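Local coordinates for protein 5,10-methylenetetrahydromethanopterin reductase (Methanopyrus kandleri, PDB 1EZW) that catalyses the reversible reduction of methylenetetrahydromethanopterin to methyltetrahydromethanopterin with coenzyme F420, a step in making methane from carbon dioxide, at residues Lys24-Asp28 with Asn29-Tyr33; Gly107-Phe110 with Pro111-Ile114; Val147-Gly151 with Lys152-Thr156; Asn199-Asp202 with Phe203-Ala206; Asp258-Leu261 with Glu262-Gly265. All coordinates share one frame; numbering follows the deposited sequence. Where two conformers were deposited one is given.

Contact 1 of 5, residues Lys24-Asp28 with Asn29-Tyr33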
loop_
_atom_site.group_PDB
_atom_site.type_symbol
_atom_site.label_atom_id
_atom_site.label_comp_id
_atom_site.label_asym_id
_atom_site.label_seq_id
_atom_site.Cartn_x
_atom_site.Cartn_y
_atom_site.Cartn_z
ATOM N N LYS A 24 5.003 11.181 -4.550
ATOM C CA LYS A 24 4.241 10.816 -5.748
ATOM C C LYS A 24 4.045 12.066 -6.649
ATOM O O LYS A 24 4.194 11.956 -7.864
ATOM C CB LYS A 24 2.880 10.201 -5.340
ATOM C CG LYS A 24 1.896 9.932 -6.502
ATOM C CD LYS A 24 2.495 8.935 -7.485
ATOM C CE LYS A 24 1.410 8.235 -8.358
ATOM N NZ LYS A 24 0.777 9.107 -9.327
ATOM N N VAL A 25 3.729 13.228 -6.074
ATOM C CA VAL A 25 3.580 14.451 -6.880
ATOM C C VAL A 25 4.886 14.748 -7.601
ATOM O O VAL A 25 4.876 15.006 -8.819
ATOM C CB VAL A 25 3.103 15.643 -6.062
ATOM C CG1 VAL A 25 2.986 16.913 -6.971
ATOM C CG2 VAL A 25 1.694 15.304 -5.480
ATOM N N ALA A 26 5.998 14.616 -6.896
ATOM C CA ALA A 26 7.312 14.819 -7.567
ATOM C C ALA A 26 7.515 13.835 -8.723
ATOM O O ALA A 26 7.939 14.220 -9.847
ATOM C CB ALA A 26 8.465 14.694 -6.551
ATOM N N GLU A 27 7.236 12.547 -8.505
ATOM C CA GLU A 27 7.366 11.570 -9.583
ATOM C C GLU A 27 6.487 11.974 -10.775
ATOM O O GLU A 27 6.919 11.913 -11.930
ATOM C CB GLU A 27 6.901 10.186 -9.124
ATOM C CG GLU A 27 6.929 9.137 -10.223
ATOM C CD GLU A 27 6.527 7.773 -9.671
ATOM O OE1 GLU A 27 5.429 7.274 -10.001
ATOM O OE2 GLU A 27 7.327 7.250 -8.876
ATOM N N ASP A 28 5.242 12.359 -10.495
ATOM C CA ASP A 28 4.305 12.701 -11.562
ATOM C C ASP A 28 4.800 13.913 -12.358
ATOM O O ASP A 28 4.458 14.061 -13.551
ATOM C CB ASP A 28 2.926 13.060 -10.993
ATOM C CG ASP A 28 2.158 11.855 -10.463
ATOM O OD1 ASP A 28 2.551 10.700 -10.663
ATOM O OD2 ASP A 28 1.126 12.109 -9.828
ATOM N N ASN A 29 5.620 14.711 -11.713
ATOM C CA ASN A 29 6.179 15.921 -12.322
ATOM C C ASN A 29 7.579 15.801 -12.901
ATOM O O ASN A 29 8.209 16.825 -13.231
ATOM C CB ASN A 29 6.089 17.060 -11.323
ATOM C CG ASN A 29 4.682 17.641 -11.288
ATOM O OD1 ASN A 29 4.367 18.558 -12.055
ATOM N ND2 ASN A 29 3.785 17.057 -10.452
ATOM N N GLY A 30 8.057 14.580 -13.021
ATOM C CA GLY A 30 9.358 14.394 -13.651
ATOM C C GLY A 30 10.583 14.324 -12.788
ATOM O O GLY A 30 11.699 14.252 -13.324
ATOM N N PHE A 31 10.412 14.382 -11.466
ATOM C CA PHE A 31 11.586 14.220 -10.590
ATOM C C PHE A 31 12.020 12.746 -10.654
ATOM O O PHE A 31 11.181 11.836 -10.686
ATOM C CB PHE A 31 11.253 14.577 -9.121
ATOM C CG PHE A 31 11.098 16.044 -8.873
ATOM C CD1 PHE A 31 10.008 16.768 -9.414
ATOM C CD2 PHE A 31 12.026 16.705 -8.059
ATOM C CE1 PHE A 31 9.879 18.145 -9.106
ATOM C CE2 PHE A 31 11.898 18.072 -7.761
ATOM C CZ PHE A 31 10.823 18.782 -8.281
ATOM N N GLU A 32 13.333 12.492 -10.655
ATOM C CA GLU A 32 13.834 11.126 -10.750
ATOM C C GLU A 32 14.439 10.575 -9.458
ATOM O O GLU A 32 14.724 9.376 -9.362
ATOM C CB GLU A 32 14.834 11.021 -11.902
ATOM C CG GLU A 32 14.149 11.183 -13.268
ATOM C CD GLU A 32 15.139 11.189 -14.424
ATOM O OE1 GLU A 32 15.703 10.129 -14.744
ATOM O OE2 GLU A 32 15.359 12.269 -15.000
ATOM N N TYR A 33 14.655 11.442 -8.484
ATOM C CA TYR A 33 15.179 10.991 -7.190
ATOM C C TYR A 33 14.421 11.559 -6.031
ATOM O O TYR A 33 14.073 12.731 -6.049
ATOM C CB TYR A 33 16.636 11.449 -6.985
ATOM C CG TYR A 33 17.577 10.880 -8.004
ATOM C CD1 TYR A 33 17.701 11.455 -9.278
ATOM C CD2 TYR A 33 18.337 9.753 -7.709
ATOM C CE1 TYR A 33 18.568 10.911 -10.230
ATOM C CE2 TYR A 33 19.207 9.198 -8.639
ATOM C CZ TYR A 33 19.314 9.794 -9.909
ATOM O OH TYR A 33 20.130 9.211 -10.853
#

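Contact 2 of 5, residues Gly107-Phe110 with Pro111-Ile114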
loop_
_atom_site.group_PDB
_atom_site.type_symbol
_atom_site.label_atom_id
_atom_site.label_comp_id
_atom_site.label_asym_id
_atom_site.label_seq_id
_atom_site.Cartn_x
_atom_site.Cartn_y
_atom_site.Cartn_z
ATOM N N GLY A 107 23.945 11.750 21.904
ATOM C CA GLY A 107 24.977 11.447 22.887
ATOM C C GLY A 107 26.215 10.875 22.214
ATOM O O GLY A 107 27.129 10.402 22.874
ATOM N N LEU A 108 26.273 10.901 20.888
ATOM C CA LEU A 108 27.421 10.370 20.179
ATOM C C LEU A 108 28.374 11.512 19.872
ATOM O O LEU A 108 27.939 12.626 19.621
ATOM C CB LEU A 108 26.984 9.746 18.851
ATOM C CG LEU A 108 26.182 8.446 18.948
ATOM C CD1 LEU A 108 25.762 8.024 17.525
ATOM C CD2 LEU A 108 27.043 7.345 19.587
ATOM N N PRO A 109 29.679 11.245 19.887
ATOM C CA PRO A 109 30.606 12.331 19.586
ATOM C C PRO A 109 30.535 12.712 18.109
ATOM O O PRO A 109 30.108 11.913 17.252
ATOM C CB PRO A 109 31.961 11.731 19.986
ATOM C CG PRO A 109 31.801 10.260 19.596
ATOM C CD PRO A 109 30.397 9.992 20.195
ATOM N N PHE A 110 30.913 13.948 17.791
ATOM C CA PHE A 110 30.923 14.342 16.393
ATOM C C PHE A 110 32.042 15.341 16.151
ATOM O O PHE A 110 32.129 16.332 16.845
ATOM C CB PHE A 110 29.631 15.022 15.953
ATOM C CG PHE A 110 29.570 15.226 14.467
ATOM C CD1 PHE A 110 29.189 14.176 13.631
ATOM C CD2 PHE A 110 29.985 16.432 13.892
ATOM C CE1 PHE A 110 29.225 14.320 12.243
ATOM C CE2 PHE A 110 30.020 16.583 12.501
ATOM C CZ PHE A 110 29.636 15.521 11.675
ATOM N N PRO A 111 32.929 15.059 15.191
ATOM C CA PRO A 111 32.951 13.845 14.371
ATOM C C PRO A 111 32.995 12.583 15.221
ATOM O O PRO A 111 33.552 12.578 16.331
ATOM C CB PRO A 111 34.216 14.028 13.527
ATOM C CG PRO A 111 35.062 15.012 14.388
ATOM C CD PRO A 111 33.991 15.980 14.753
ATOM N N CYS A 112 32.389 11.514 14.710
ATOM C CA CYS A 112 32.377 10.258 15.432
ATOM C C CYS A 112 33.516 9.392 14.910
ATOM O O CYS A 112 33.502 8.940 13.758
ATOM C CB CYS A 112 31.026 9.544 15.244
ATOM S SG CYS A 112 30.905 8.066 16.242
ATOM N N LYS A 113 34.522 9.168 15.758
ATOM C CA LYS A 113 35.671 8.376 15.345
ATOM C C LYS A 113 35.768 7.037 16.052
ATOM O O LYS A 113 36.780 6.351 15.944
ATOM C CB LYS A 113 36.972 9.189 15.547
ATOM C CG LYS A 113 36.901 10.547 14.810
ATOM C CD LYS A 113 38.245 11.327 14.788
ATOM C CE LYS A 113 39.213 10.684 13.833
ATOM N NZ LYS A 113 40.539 11.376 13.809
ATOM N N ILE A 114 34.696 6.661 16.750
ATOM C CA ILE A 114 34.653 5.391 17.476
ATOM C C ILE A 114 34.613 4.201 16.509
ATOM O O ILE A 114 33.846 4.217 15.532
ATOM C CB ILE A 114 33.376 5.301 18.345
ATOM C CG1 ILE A 114 33.276 6.503 19.291
ATOM C CG2 ILE A 114 33.372 3.968 19.117
ATOM C CD1 ILE A 114 31.925 6.660 19.963
#

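Contact 3 of 5, residues Val147-Gly151 with Lys152-Thr156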
loop_
_atom_site.group_PDB
_atom_site.type_symbol
_atom_site.label_atom_id
_atom_site.label_comp_id
_atom_site.label_asym_id
_atom_site.label_seq_id
_atom_site.Cartn_x
_atom_site.Cartn_y
_atom_site.Cartn_z
ATOM N N VAL A 147 29.191 -11.924 3.704
ATOM C CA VAL A 147 30.014 -10.762 3.917
ATOM C C VAL A 147 31.146 -11.176 4.868
ATOM O O VAL A 147 30.899 -11.781 5.886
ATOM C CB VAL A 147 29.234 -9.645 4.586
ATOM C CG1 VAL A 147 30.158 -8.468 4.808
ATOM C CG2 VAL A 147 28.007 -9.284 3.738
ATOM N N GLU A 148 32.387 -10.878 4.499
ATOM C CA GLU A 148 33.534 -11.183 5.346
ATOM C C GLU A 148 34.402 -9.977 5.187
ATOM O O GLU A 148 34.962 -9.734 4.114
ATOM C CB GLU A 148 34.250 -12.447 4.870
ATOM C CG GLU A 148 33.444 -13.713 5.160
ATOM C CD GLU A 148 34.175 -14.990 4.744
ATOM O OE1 GLU A 148 34.217 -15.949 5.547
ATOM O OE2 GLU A 148 34.691 -15.031 3.612
ATOM N N TYR A 149 34.475 -9.193 6.237
ATOM C CA TYR A 149 35.246 -7.972 6.158
ATOM C C TYR A 149 35.854 -7.581 7.482
ATOM O O TYR A 149 35.182 -7.515 8.506
ATOM C CB TYR A 149 34.349 -6.822 5.640
ATOM C CG TYR A 149 35.140 -5.583 5.345
ATOM C CD1 TYR A 149 35.901 -5.495 4.195
ATOM C CD2 TYR A 149 35.194 -4.534 6.261
ATOM C CE1 TYR A 149 36.711 -4.377 3.945
ATOM C CE2 TYR A 149 35.997 -3.410 6.028
ATOM C CZ TYR A 149 36.748 -3.342 4.867
ATOM O OH TYR A 149 37.521 -2.234 4.599
ATOM N N GLU A 150 37.154 -7.302 7.459
ATOM C CA GLU A 150 37.835 -6.902 8.668
ATOM C C GLU A 150 38.487 -5.553 8.425
ATOM O O GLU A 150 39.528 -5.466 7.775
ATOM C CB GLU A 150 38.889 -7.943 9.061
ATOM C CG GLU A 150 39.686 -7.496 10.276
ATOM C CD GLU A 150 40.503 -8.615 10.912
ATOM O OE1 GLU A 150 41.271 -8.307 11.854
ATOM O OE2 GLU A 150 40.363 -9.791 10.490
ATOM N N GLY A 151 37.881 -4.494 8.941
ATOM C CA GLY A 151 38.452 -3.177 8.726
ATOM C C GLY A 151 38.781 -2.590 10.074
ATOM O O GLY A 151 38.819 -3.321 11.071
ATOM N N LYS A 152 39.007 -1.279 10.121
ATOM C CA LYS A 152 39.308 -0.578 11.360
ATOM C C LYS A 152 38.051 -0.193 12.117
ATOM O O LYS A 152 38.066 -0.078 13.331
ATOM C CB LYS A 152 40.043 0.754 11.094
ATOM C CG LYS A 152 41.321 0.699 10.255
ATOM C CD LYS A 152 41.809 2.153 9.922
ATOM C CE LYS A 152 42.596 2.876 11.068
ATOM N NZ LYS A 152 41.946 3.185 12.389
ATOM N N TYR A 153 36.945 0.034 11.401
ATOM C CA TYR A 153 35.698 0.466 12.047
ATOM C C TYR A 153 34.678 -0.675 12.156
ATOM O O TYR A 153 33.855 -0.682 13.053
ATOM C CB TYR A 153 35.128 1.690 11.277
ATOM C CG TYR A 153 33.634 1.647 10.960
ATOM C CD1 TYR A 153 32.687 2.230 11.814
ATOM C CD2 TYR A 153 33.181 0.993 9.816
ATOM C CE1 TYR A 153 31.317 2.158 11.522
ATOM C CE2 TYR A 153 31.801 0.916 9.521
ATOM C CZ TYR A 153 30.894 1.496 10.372
ATOM O OH TYR A 153 29.540 1.378 10.059
ATOM N N VAL A 154 34.751 -1.647 11.262
ATOM C CA VAL A 154 33.834 -2.772 11.364
ATOM C C VAL A 154 34.593 -4.043 11.051
ATOM O O VAL A 154 35.399 -4.090 10.114
ATOM C CB VAL A 154 32.595 -2.630 10.384
ATOM C CG1 VAL A 154 33.048 -2.493 8.924
ATOM C CG2 VAL A 154 31.706 -3.845 10.541
ATOM N N LYS A 155 34.355 -5.063 11.868
ATOM C CA LYS A 155 34.930 -6.376 11.634
ATOM C C LYS A 155 33.763 -7.351 11.761
ATOM O O LYS A 155 33.134 -7.443 12.795
ATOM C CB LYS A 155 36.035 -6.723 12.652
ATOM C CG LYS A 155 36.564 -8.148 12.417
ATOM C CD LYS A 155 37.677 -8.520 13.436
ATOM C CE LYS A 155 38.108 -9.981 13.219
ATOM N NZ LYS A 155 39.315 -10.338 14.015
ATOM N N THR A 156 33.467 -8.069 10.692
ATOM C CA THR A 156 32.362 -9.023 10.737
ATOM C C THR A 156 32.895 -10.432 10.934
ATOM O O THR A 156 34.124 -10.667 10.904
ATOM C CB THR A 156 31.599 -9.057 9.405
ATOM O OG1 THR A 156 32.410 -9.654 8.385
ATOM C CG2 THR A 156 31.223 -7.643 8.955
#

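Contact 4 of 5, residues Asn199-Asp202 with Phe203-Ala206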
loop_
_atom_site.group_PDB
_atom_site.type_symbol
_atom_site.label_atom_id
_atom_site.label_comp_id
_atom_site.label_asym_id
_atom_site.label_seq_id
_atom_site.Cartn_x
_atom_site.Cartn_y
_atom_site.Cartn_z
ATOM N N ASN A 199 24.853 27.360 -4.585
ATOM C CA ASN A 199 25.430 28.428 -5.432
ATOM C C ASN A 199 26.618 27.933 -6.280
ATOM O O ASN A 199 27.376 27.064 -5.860
ATOM C CB ASN A 199 25.807 29.564 -4.469
ATOM C CG ASN A 199 26.307 30.821 -5.181
ATOM O OD1 ASN A 199 27.443 30.863 -5.675
ATOM N ND2 ASN A 199 25.466 31.841 -5.237
ATOM N N PRO A 200 26.763 28.447 -7.518
ATOM C CA PRO A 200 27.859 28.035 -8.392
ATOM C C PRO A 200 29.243 28.093 -7.748
ATOM O O PRO A 200 30.068 27.220 -8.019
ATOM C CB PRO A 200 27.724 28.999 -9.584
ATOM C CG PRO A 200 26.201 29.173 -9.657
ATOM C CD PRO A 200 25.929 29.463 -8.190
ATOM N N LYS A 201 29.489 29.085 -6.892
ATOM C CA LYS A 201 30.807 29.215 -6.270
ATOM C C LYS A 201 31.184 28.036 -5.388
ATOM O O LYS A 201 32.364 27.685 -5.253
ATOM C CB LYS A 201 30.903 30.529 -5.478
ATOM C CG LYS A 201 30.965 31.736 -6.428
ATOM C CD LYS A 201 31.359 33.028 -5.706
ATOM C CE LYS A 201 30.257 33.609 -4.877
ATOM N NZ LYS A 201 29.106 34.077 -5.702
ATOM N N ASP A 202 30.176 27.416 -4.779
ATOM C CA ASP A 202 30.448 26.277 -3.928
ATOM C C ASP A 202 30.924 25.126 -4.787
ATOM O O ASP A 202 31.816 24.378 -4.390
ATOM C CB ASP A 202 29.168 25.881 -3.185
ATOM C CG ASP A 202 28.625 27.008 -2.368
ATOM O OD1 ASP A 202 29.375 27.546 -1.527
ATOM O OD2 ASP A 202 27.447 27.367 -2.558
ATOM N N PHE A 203 30.331 24.980 -5.967
ATOM C CA PHE A 203 30.706 23.893 -6.845
ATOM C C PHE A 203 31.996 24.140 -7.604
ATOM O O PHE A 203 32.666 23.197 -8.008
ATOM C CB PHE A 203 29.538 23.522 -7.755
ATOM C CG PHE A 203 28.378 22.924 -6.972
ATOM C CD1 PHE A 203 27.388 23.738 -6.423
ATOM C CD2 PHE A 203 28.401 21.564 -6.640
ATOM C CE1 PHE A 203 26.433 23.215 -5.540
ATOM C CE2 PHE A 203 27.455 21.028 -5.754
ATOM C CZ PHE A 203 26.479 21.854 -5.204
ATOM N N GLU A 204 32.350 25.406 -7.781
ATOM C CA GLU A 204 33.616 25.699 -8.457
ATOM C C GLU A 204 34.749 25.236 -7.542
ATOM O O GLU A 204 35.831 24.897 -8.002
ATOM C CB GLU A 204 33.700 27.204 -8.761
ATOM C CG GLU A 204 32.688 27.561 -9.850
ATOM C CD GLU A 204 32.478 29.055 -10.044
ATOM O OE1 GLU A 204 32.850 29.838 -9.153
ATOM O OE2 GLU A 204 31.894 29.438 -11.088
ATOM N N VAL A 205 34.480 25.212 -6.244
ATOM C CA VAL A 205 35.443 24.768 -5.253
ATOM C C VAL A 205 35.354 23.247 -5.101
ATOM O O VAL A 205 36.357 22.537 -5.131
ATOM C CB VAL A 205 35.144 25.405 -3.880
ATOM C CG1 VAL A 205 35.911 24.677 -2.770
ATOM C CG2 VAL A 205 35.515 26.904 -3.908
ATOM N N ALA A 206 34.134 22.735 -4.988
ATOM C CA ALA A 206 33.967 21.304 -4.766
ATOM C C ALA A 206 34.250 20.361 -5.908
ATOM O O ALA A 206 34.847 19.290 -5.683
ATOM C CB ALA A 206 32.529 21.017 -4.211
#

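Contact 5 of 5, residues Asp258-Leu261 with Glu262-Gly265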
loop_
_atom_site.group_PDB
_atom_site.type_symbol
_atom_site.label_atom_id
_atom_site.label_comp_id
_atom_site.label_asym_id
_atom_site.label_seq_id
_atom_site.Cartn_x
_atom_site.Cartn_y
_atom_site.Cartn_z
ATOM N N ASP A 258 33.468 30.137 8.412
ATOM C CA ASP A 258 33.843 31.454 7.916
ATOM C C ASP A 258 34.388 31.508 6.498
ATOM O O ASP A 258 34.253 32.531 5.825
ATOM C CB ASP A 258 34.827 32.110 8.879
ATOM C CG ASP A 258 34.272 32.197 10.283
ATOM O OD1 ASP A 258 34.155 31.136 10.947
ATOM O OD2 ASP A 258 33.925 33.317 10.715
ATOM N N VAL A 259 35.006 30.435 6.028
ATOM C CA VAL A 259 35.514 30.455 4.667
ATOM C C VAL A 259 34.321 30.500 3.694
ATOM O O VAL A 259 34.406 31.102 2.620
ATOM C CB VAL A 259 36.393 29.230 4.386
ATOM C CG1 VAL A 259 35.640 27.967 4.734
ATOM C CG2 VAL A 259 36.821 29.218 2.930
ATOM N N VAL A 260 33.209 29.881 4.084
ATOM C CA VAL A 260 32.011 29.886 3.251
ATOM C C VAL A 260 31.407 31.295 3.266
ATOM O O VAL A 260 31.039 31.814 2.218
ATOM C CB VAL A 260 30.976 28.830 3.738
ATOM C CG1 VAL A 260 29.682 28.917 2.925
ATOM C CG2 VAL A 260 31.560 27.434 3.566
ATOM N N LEU A 261 31.330 31.921 4.440
ATOM C CA LEU A 261 30.789 33.284 4.542
ATOM C C LEU A 261 31.650 34.245 3.713
ATOM O O LEU A 261 31.130 35.131 3.009
ATOM C CB LEU A 261 30.746 33.756 6.005
ATOM C CG LEU A 261 29.887 32.983 7.023
ATOM C CD1 LEU A 261 29.940 33.680 8.384
ATOM C CD2 LEU A 261 28.443 32.934 6.540
ATOM N N GLU A 262 32.967 34.054 3.786
ATOM C CA GLU A 262 33.906 34.883 3.041
ATOM C C GLU A 262 33.683 34.692 1.551
ATOM O O GLU A 262 33.631 35.666 0.790
ATOM C CB GLU A 262 35.346 34.495 3.388
ATOM C CG GLU A 262 36.390 35.275 2.609
ATOM C CD GLU A 262 37.813 34.820 2.916
ATOM O OE1 GLU A 262 38.119 33.617 2.726
ATOM O OE2 GLU A 262 38.630 35.666 3.337
ATOM N N ARG A 263 33.562 33.433 1.136
ATOM C CA ARG A 263 33.327 33.080 -0.268
ATOM C C ARG A 263 32.138 33.829 -0.878
ATOM O O ARG A 263 32.179 34.241 -2.037
ATOM C CB ARG A 263 33.065 31.558 -0.383
ATOM C CG ARG A 263 32.611 31.048 -1.756
ATOM C CD ARG A 263 32.186 29.566 -1.659
ATOM N NE ARG A 263 33.292 28.748 -1.182
ATOM C CZ ARG A 263 33.180 27.531 -0.658
ATOM N NH1 ARG A 263 34.271 26.898 -0.264
ATOM N NH2 ARG A 263 31.990 26.945 -0.518
ATOM N N HIS A 264 31.086 34.008 -0.086
ATOM C CA HIS A 264 29.868 34.636 -0.570
ATOM C C HIS A 264 29.743 36.101 -0.167
ATOM O O HIS A 264 28.689 36.706 -0.329
ATOM C CB HIS A 264 28.650 33.804 -0.092
ATOM C CG HIS A 264 28.593 32.423 -0.696
ATOM N ND1 HIS A 264 28.300 32.204 -2.026
ATOM C CD2 HIS A 264 28.916 31.209 -0.182
ATOM C CE1 HIS A 264 28.450 30.920 -2.309
ATOM N NE2 HIS A 264 28.823 30.292 -1.206
ATOM N N GLY A 265 30.843 36.653 0.342
ATOM C CA GLY A 265 30.877 38.050 0.749
ATOM C C GLY A 265 29.782 38.399 1.728
ATOM O O GLY A 265 29.163 39.468 1.634
#

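Contact 1 of 5, residues Lys24-Asp28 with Asn29-Tyr33
N29 reaches back one helical turn to V25: its amide nitrogen ND2 lies 2.8 Å from V25 O, and with an N-H...O angle of 171° this is the straightest bond of the turn. The acceptor sits in the plane of the N29 amide, whereas ND2 itself comes from above the plane of the V25 carbonyl. With CG beside its own backbone N (chi1 -79°), the short amide folds over the helix end, where a carbonyl needs a donor; N29 N adds weak bonds to V25 O and A26 O. Two stronger backbone bonds form a Schellman motif, F31 N to A26 O at 3.0 Å and G30 N to E27 O at 3.1 Å. G30 is the C-prime residue, and at its phi of 94° any CB would be jammed against the oxygen of N29. On the last turn K24 NZ makes a salt bridge with D28 OD1, 2.7 Å long and on the syn lone pair, and the same nitrogen bonds to W85 O of the second subunit. Packing is lighter: A26 CB lies 3.8 Å from F31 CG, small enough to let the ring close in, and A26 O meets the ring edge 3.3 Å from CD1. E27 points elsewhere, its OE2 accepting from the backbone of S57, K58 and I59 beside the magnesium site. The motif thus ends helix 16-28 and turns the chain into strand 33-36, while F31 packs between strand 5-10, at F6 and I8, and helix 332-342, at I336 and V339.

Contact 2 of 5, residues Gly107-Phe110 with Pro111-Ile114
P111 lies against F110, the aromatic residue before it, across a cis peptide bond. In the conformer described, P111 CA stands over one face of the phenyl ring, 3.9 Å from its centroid and 21° off the ring normal, a CH-pi contact. The ring reaches this place because CG of F110 is anti to the backbone N (chi1 -171°) and so lies on the carbonyl side, next to the proline. An aromatic side chain suits the position before a cis proline, since its flat face accepts the polarised hydrogen of CA. P109, the third main participant, faces the returning chain. Its CG touches I114 CD1 at 3.6 Å, the two side chains crossing at about a right angle, and C112 SG lies 4.1 Å from the same CG. C112 CB also comes within 3.2 Å of P109 O; small and apolar, cysteine fits inside the bend, and its side chain also touches F103 and Y69. P119 of the fourth subunit packs on L108, P109 and I114. The CA atoms of P109 and C112 are 5.0 Å apart, and with no hydrogen bond closing the bend, the backbone angles of F110 and P111 fit a type VIb turn, one of the turns built round a cis proline.

Contact 3 of 5, residues Val147-Gly151 with Lys152-Thr156
K152 follows G151 at the bend and starts the return of the chain, its long side chain leading off the turn. G151 before it has to lack a side chain, because a CB there would collide with CE2 of the Y149 ring. Y153 takes little part in the turn; its hydroxyl bonds to P68 O and its ring meets that of W117 at a steep angle. E133 of helix 127-142 holds the bend by accepting from the backbone N of K152, Y153 and V154. V154 then pays back the first segment: its carbonyl O takes the N-H of G151 at 2.8 Å, while CG1 rests 4.0 Å from Y149 CD2, the two side chains crossing at about a right angle. K155 pairs with E150 as the non-hydrogen-bonded pair of an antiparallel bridge. CG of K155 lies anti to its backbone N (chi1 177°), as does that of E150, and beyond CG both chains are extended and run side by side, CG against CG at 3.8 Å, to a loose salt bridge of 3.6 Å from K155 NZ to E150 OE1. Were K155 an alanine, the E150 carboxylate would probably lose this countercharge and its methylenes their cover. T156 finishes the register: its N bonds to Y149 O at 2.8 Å, nearly along the C=O axis, and OG1 stands in for a carbonyl by accepting from Y149 N at 3.0 Å. Across the hairpin the hold is two backbone bonds and one threonine hydroxyl, with E133 gripping the bend; the salt bridge probably adds only modest electrostatic support.

Contact 4 of 5, residues Asn199-Asp202 with Phe203-Ala206
E204 N bonds to P200 O at 2.9 Å and A206 N to D202 O at the same length, the i to i+4 pattern of the first turns of helix 200-216, while the bonds from V205 N to K201 O and D202 O are weak. Before the helix stands N199 as N-cap: its OD1 accepts from K201 N at 3.0 Å, and in return D202 OD2 takes a weak bond from N199 N, 3.3 Å long, completing a capping box. P200 suits the first turn, since it has no N-H to leave without an acceptor. D202 keeps its other oxygen, OD1, for a salt bridge with R263 and a hydrogen bond with H264. F203 has CG beside its backbone N (chi1 -67°), which lowers the ring back along the helix until CD1 is 3.4 Å from N199 O, the oxygen lying at the ring edge near its plane. Beyond that the phenyl group is buried against L314 of helix 304-316 and V226 and A228 of strand 225-229. Cutting F203 back to an alanine is likely to open a gap between this helix and the sheet and deprive N199 O of its aromatic neighbour. On the outer side E204 CG comes within 3.2 Å of P200 O and OE1 within 3.8 Å of K201 CG, though the charged ends do not meet. A carboxylate at the N-terminus of the helix is likely to be stabilised by the helix dipole, so D202 would serve the helix start through OD2 and R263 and H264 through OD1.

Contact 5 of 5, residues Asp258-Leu261 with Glu262-Gly265
H264 lies side by side with V260, one turn earlier on the helix, and its side chain can be followed outward. CB sits 3.9 Å from V260 O, and so does CG. CD2 comes closest, 3.3 Å from that same oxygen, and it also has V260 CG1 at 3.9 Å, in the plane of the imidazole and at its edge. CG stands beside the backbone N (chi1 -66°), a torsion that brings CD2 back over V260 O, and the tip of the ring, NE2, reaches D202 of helix 200-216. One face is covered by R263 CG, 3.9 Å above the ring plane and offset toward the rim, while F298 meets the imidazole edge-to-face. R263 uses the other branch of V260: bent at chi3 (-59°), it lays its guanidinium so that V260 CG2 lies over one face, 4.1 Å from NH2, a branched apolar group being a good support for a flat cation. The helix ends here. H264 N still bonds to V260 O, but G265, at positive phi, is the C-prime residue of a Schellman motif, with G265 N to E262 O at 3.0 Å and I266 N to L261 O. R263 NH2 makes a salt bridge and H264 NE2 a hydrogen bond to one oxygen, D202 OD1, so the helix end probably gains a polar, partly ionic tie to helix 200-216.

The five contacts follow one another along the chain, none nested in another. Contacts 1 and 4 lie on helices packed round the parallel barrel sheet, their centres 26 Å apart: one ends helix 16-28, the other begins helix 200-216. Contacts 2 and 3 belong to the long excursion between helix 100-106 and strand 173-176; their centres are 19 Å apart and they do not touch. Only contacts 4 and 5 meet, D202 OD1 lying 2.9 Å from R263 NH2 and 2.8 Å from H264 NE2. The capped helix start and the neighbouring helix end are thereby joined, which probably ties the helical region that follows strand 225-229 to the barrel helix 200-216.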